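Local coordinates for CdiI immunity protein (Yersinia kristensenii ATCC 33638, PDB 5E3E) that probably protects the cell that makes it by binding and neutralising the cognate CdiA toxin, a nuclease of the RNase A superfamily, at residues A[67-72]-A[87-92]. Sequence-based numbering, arbitrary orientation.
Sequences DILLNK and EEWLKH
Leu69 and Leu90 share one shape: in each, CG lies anti to the carbonyl carbon (chi1 -56° and -69°), and chi2 near 180° sends CD1 outward in line with the chain. Leu90 presents CD2, its other branch, to Leu69. Both CB atoms point at the opposing helix, and the two leucines meet tip to tip. Leu69 CD1 reaches Leu90 CD2 at 3.9 Å and Leu90 CG at 4.0 Å. Leu69 CD2 also touches Leu90 CD2, at 4.0 Å. The same CD1 methyl of Leu69 comes up to the edge of the Trp89 ring, near the ring plane, 4.3 Å from CE3. The contact is purely apolar and buried. It is also small; the nearest CA atoms of the two segments, those of Leu69 and Leu90, are 9.5 Å apart.

Polar groups pair within each helix instead. Asn71 ND2 donates an almost straight bond of 2.7 Å to the anti lone pair of Asp67 OD1. Lys91 NZ forms a salt bridge with Glu87 OE1 at 3.0 Å. The helix widens into a pi-type turn at 68-72, where Asp67 O accepts from the backbone N of both Asn71 and Lys72.

Asn71 also packs on Lys26 of the toxin chain. Tyr79 stacks on Trp89 and touches Leu69, while Phe18 meets Trp89 edge-to-face. The contact joins helix 62-72 to helix 86-96 in an all-helical fold, and helix 42-56 packs against both leucines through Leu55, Ile52 and Leu56.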
loop_
_atom_site.group_PDB
_atom_site.type_symbol
_atom_site.label_atom_id
_atom_site.label_comp_id
_atom_site.label_asym_id
_atom_site.label_seq_id
_atom_site.Cartn_x
_atom_site.Cartn_y
_atom_site.Cartn_z
ATOM N N ASP A 67 -1.286 -15.127 -3.914
ATOM C CA ASP A 67 -0.168 -14.889 -2.993
ATOM C C ASP A 67 0.727 -13.771 -3.520
ATOM O O ASP A 67 1.166 -12.916 -2.764
ATOM C CB ASP A 67 0.663 -16.169 -2.864
ATOM C CG ASP A 67 1.702 -16.081 -1.812
ATOM O OD1 ASP A 67 1.391 -15.607 -0.714
ATOM O OD2 ASP A 67 2.828 -16.584 -2.060
ATOM N N ILE A 68 0.928 -13.725 -4.832
ATOM C CA ILE A 68 1.726 -12.668 -5.420
ATOM C C ILE A 68 1.086 -11.292 -5.178
ATOM O O ILE A 68 1.754 -10.355 -4.735
ATOM C CB ILE A 68 1.918 -12.913 -6.935
ATOM C CG1 ILE A 68 2.934 -14.079 -7.145
ATOM C CG2 ILE A 68 2.421 -11.681 -7.644
ATOM C CD1 ILE A 68 2.819 -14.785 -8.465
ATOM N N LEU A 69 -0.188 -11.177 -5.508
ATOM C CA LEU A 69 -0.869 -9.858 -5.401
ATOM C C LEU A 69 -1.055 -9.383 -3.967
ATOM O O LEU A 69 -0.739 -8.234 -3.649
ATOM C CB LEU A 69 -2.200 -9.846 -6.137
ATOM C CG LEU A 69 -2.154 -10.229 -7.617
ATOM C CD1 LEU A 69 -3.554 -10.172 -8.209
ATOM C CD2 LEU A 69 -1.244 -9.320 -8.415
ATOM N N LEU A 70 -1.573 -10.262 -3.118
ATOM C CA LEU A 70 -1.873 -9.932 -1.727
ATOM C C LEU A 70 -0.681 -9.901 -0.798
ATOM O O LEU A 70 -0.613 -9.023 0.045
ATOM C CB LEU A 70 -2.950 -10.879 -1.180
ATOM C CG LEU A 70 -4.359 -10.718 -1.725
ATOM C CD1 LEU A 70 -5.278 -11.706 -1.039
ATOM C CD2 LEU A 70 -4.942 -9.311 -1.568
ATOM N N ASN A 71 0.232 -10.859 -0.906
ATOM C CA ASN A 71 1.322 -10.983 0.042
ATOM C C ASN A 71 2.673 -10.490 -0.427
ATOM O O ASN A 71 3.350 -9.789 0.316
ATOM C CB ASN A 71 1.410 -12.421 0.515
ATOM C CG ASN A 71 0.100 -12.884 1.122
ATOM O OD1 ASN A 71 -0.539 -12.131 1.870
ATOM N ND2 ASN A 71 -0.369 -14.066 0.721
ATOM N N LYS A 72 3.042 -10.769 -1.671
ATOM C CA LYS A 72 4.357 -10.355 -2.157
ATOM C C LYS A 72 4.326 -8.904 -2.604
ATOM O O LYS A 72 5.070 -8.081 -2.083
ATOM C CB LYS A 72 4.831 -11.283 -3.273
ATOM C CG LYS A 72 4.900 -12.731 -2.815
ATOM C CD LYS A 72 5.510 -13.670 -3.841
ATOM C CE LYS A 72 5.733 -15.050 -3.257
ATOM N NZ LYS A 72 5.585 -16.111 -4.294
ATOM N N GLU A 87 -6.936 -13.512 -11.703
ATOM C CA GLU A 87 -6.987 -13.178 -13.142
ATOM C C GLU A 87 -8.105 -12.211 -13.449
ATOM O O GLU A 87 -7.930 -11.257 -14.184
ATOM C CB GLU A 87 -7.210 -14.445 -13.975
ATOM C CG GLU A 87 -7.334 -14.218 -15.476
ATOM C CD GLU A 87 -7.611 -15.485 -16.260
ATOM O OE1 GLU A 87 -7.920 -15.364 -17.465
ATOM O OE2 GLU A 87 -7.487 -16.597 -15.706
ATOM N N GLU A 88 -9.292 -12.485 -12.947
ATOM C CA GLU A 88 -10.427 -11.615 -13.291
ATOM C C GLU A 88 -10.227 -10.187 -12.728
ATOM O O GLU A 88 -10.570 -9.206 -13.372
ATOM C CB GLU A 88 -11.753 -12.223 -12.876
ATOM C CG GLU A 88 -12.124 -13.496 -13.637
ATOM C CD GLU A 88 -12.016 -13.394 -15.151
ATOM O OE1 GLU A 88 -12.430 -12.366 -15.715
ATOM O OE2 GLU A 88 -11.507 -14.350 -15.811
ATOM N N TRP A 89 -9.683 -10.059 -11.532
ATOM C CA TRP A 89 -9.471 -8.734 -10.965
ATOM C C TRP A 89 -8.417 -8.008 -11.795
ATOM O O TRP A 89 -8.588 -6.834 -12.104
ATOM C CB TRP A 89 -9.047 -8.762 -9.499
ATOM C CG TRP A 89 -9.006 -7.388 -8.938
ATOM C CD1 TRP A 89 -9.996 -6.442 -9.050
ATOM C CD2 TRP A 89 -7.924 -6.748 -8.258
ATOM N NE1 TRP A 89 -9.606 -5.268 -8.461
ATOM C CE2 TRP A 89 -8.340 -5.436 -7.955
ATOM C CE3 TRP A 89 -6.670 -7.179 -7.814
ATOM C CZ2 TRP A 89 -7.541 -4.546 -7.261
ATOM C CZ3 TRP A 89 -5.880 -6.290 -7.143
ATOM C CH2 TRP A 89 -6.309 -5.003 -6.858
ATOM N N LEU A 90 -7.319 -8.690 -12.163
ATOM C CA LEU A 90 -6.297 -8.007 -12.973
ATOM C C LEU A 90 -6.868 -7.552 -14.335
ATOM O O LEU A 90 -6.486 -6.489 -14.826
ATOM C CB LEU A 90 -5.068 -8.880 -13.204
ATOM C CG LEU A 90 -4.178 -9.175 -11.996
ATOM C CD1 LEU A 90 -3.008 -10.067 -12.376
ATOM C CD2 LEU A 90 -3.661 -7.937 -11.352
ATOM N N LYS A 91 -7.688 -8.381 -14.968
ATOM C CA LYS A 91 -8.305 -8.017 -16.251
ATOM C C LYS A 91 -9.198 -6.789 -16.073
ATOM O O LYS A 91 -9.222 -5.869 -16.954
ATOM C CB LYS A 91 -9.117 -9.180 -16.825
ATOM C CG LYS A 91 -8.243 -10.308 -17.373
ATOM C CD LYS A 91 -9.110 -11.363 -18.054
ATOM C CE LYS A 91 -8.248 -12.403 -18.765
ATOM N NZ LYS A 91 -9.016 -13.445 -19.522
ATOM N N HIS A 92 -9.887 -6.750 -14.931
ATOM C CA HIS A 92 -10.696 -5.563 -14.568
ATOM C C HIS A 92 -9.841 -4.277 -14.392
ATOM O O HIS A 92 -10.217 -3.190 -14.899
ATOM C CB HIS A 92 -11.496 -5.857 -13.300
ATOM C CG HIS A 92 -12.207 -4.669 -12.753
ATOM N ND1 HIS A 92 -13.347 -4.148 -13.324
ATOM C CD2 HIS A 92 -11.924 -3.888 -11.695
ATOM C CE1 HIS A 92 -13.755 -3.105 -12.619
ATOM N NE2 HIS A 92 -12.930 -2.950 -11.599
#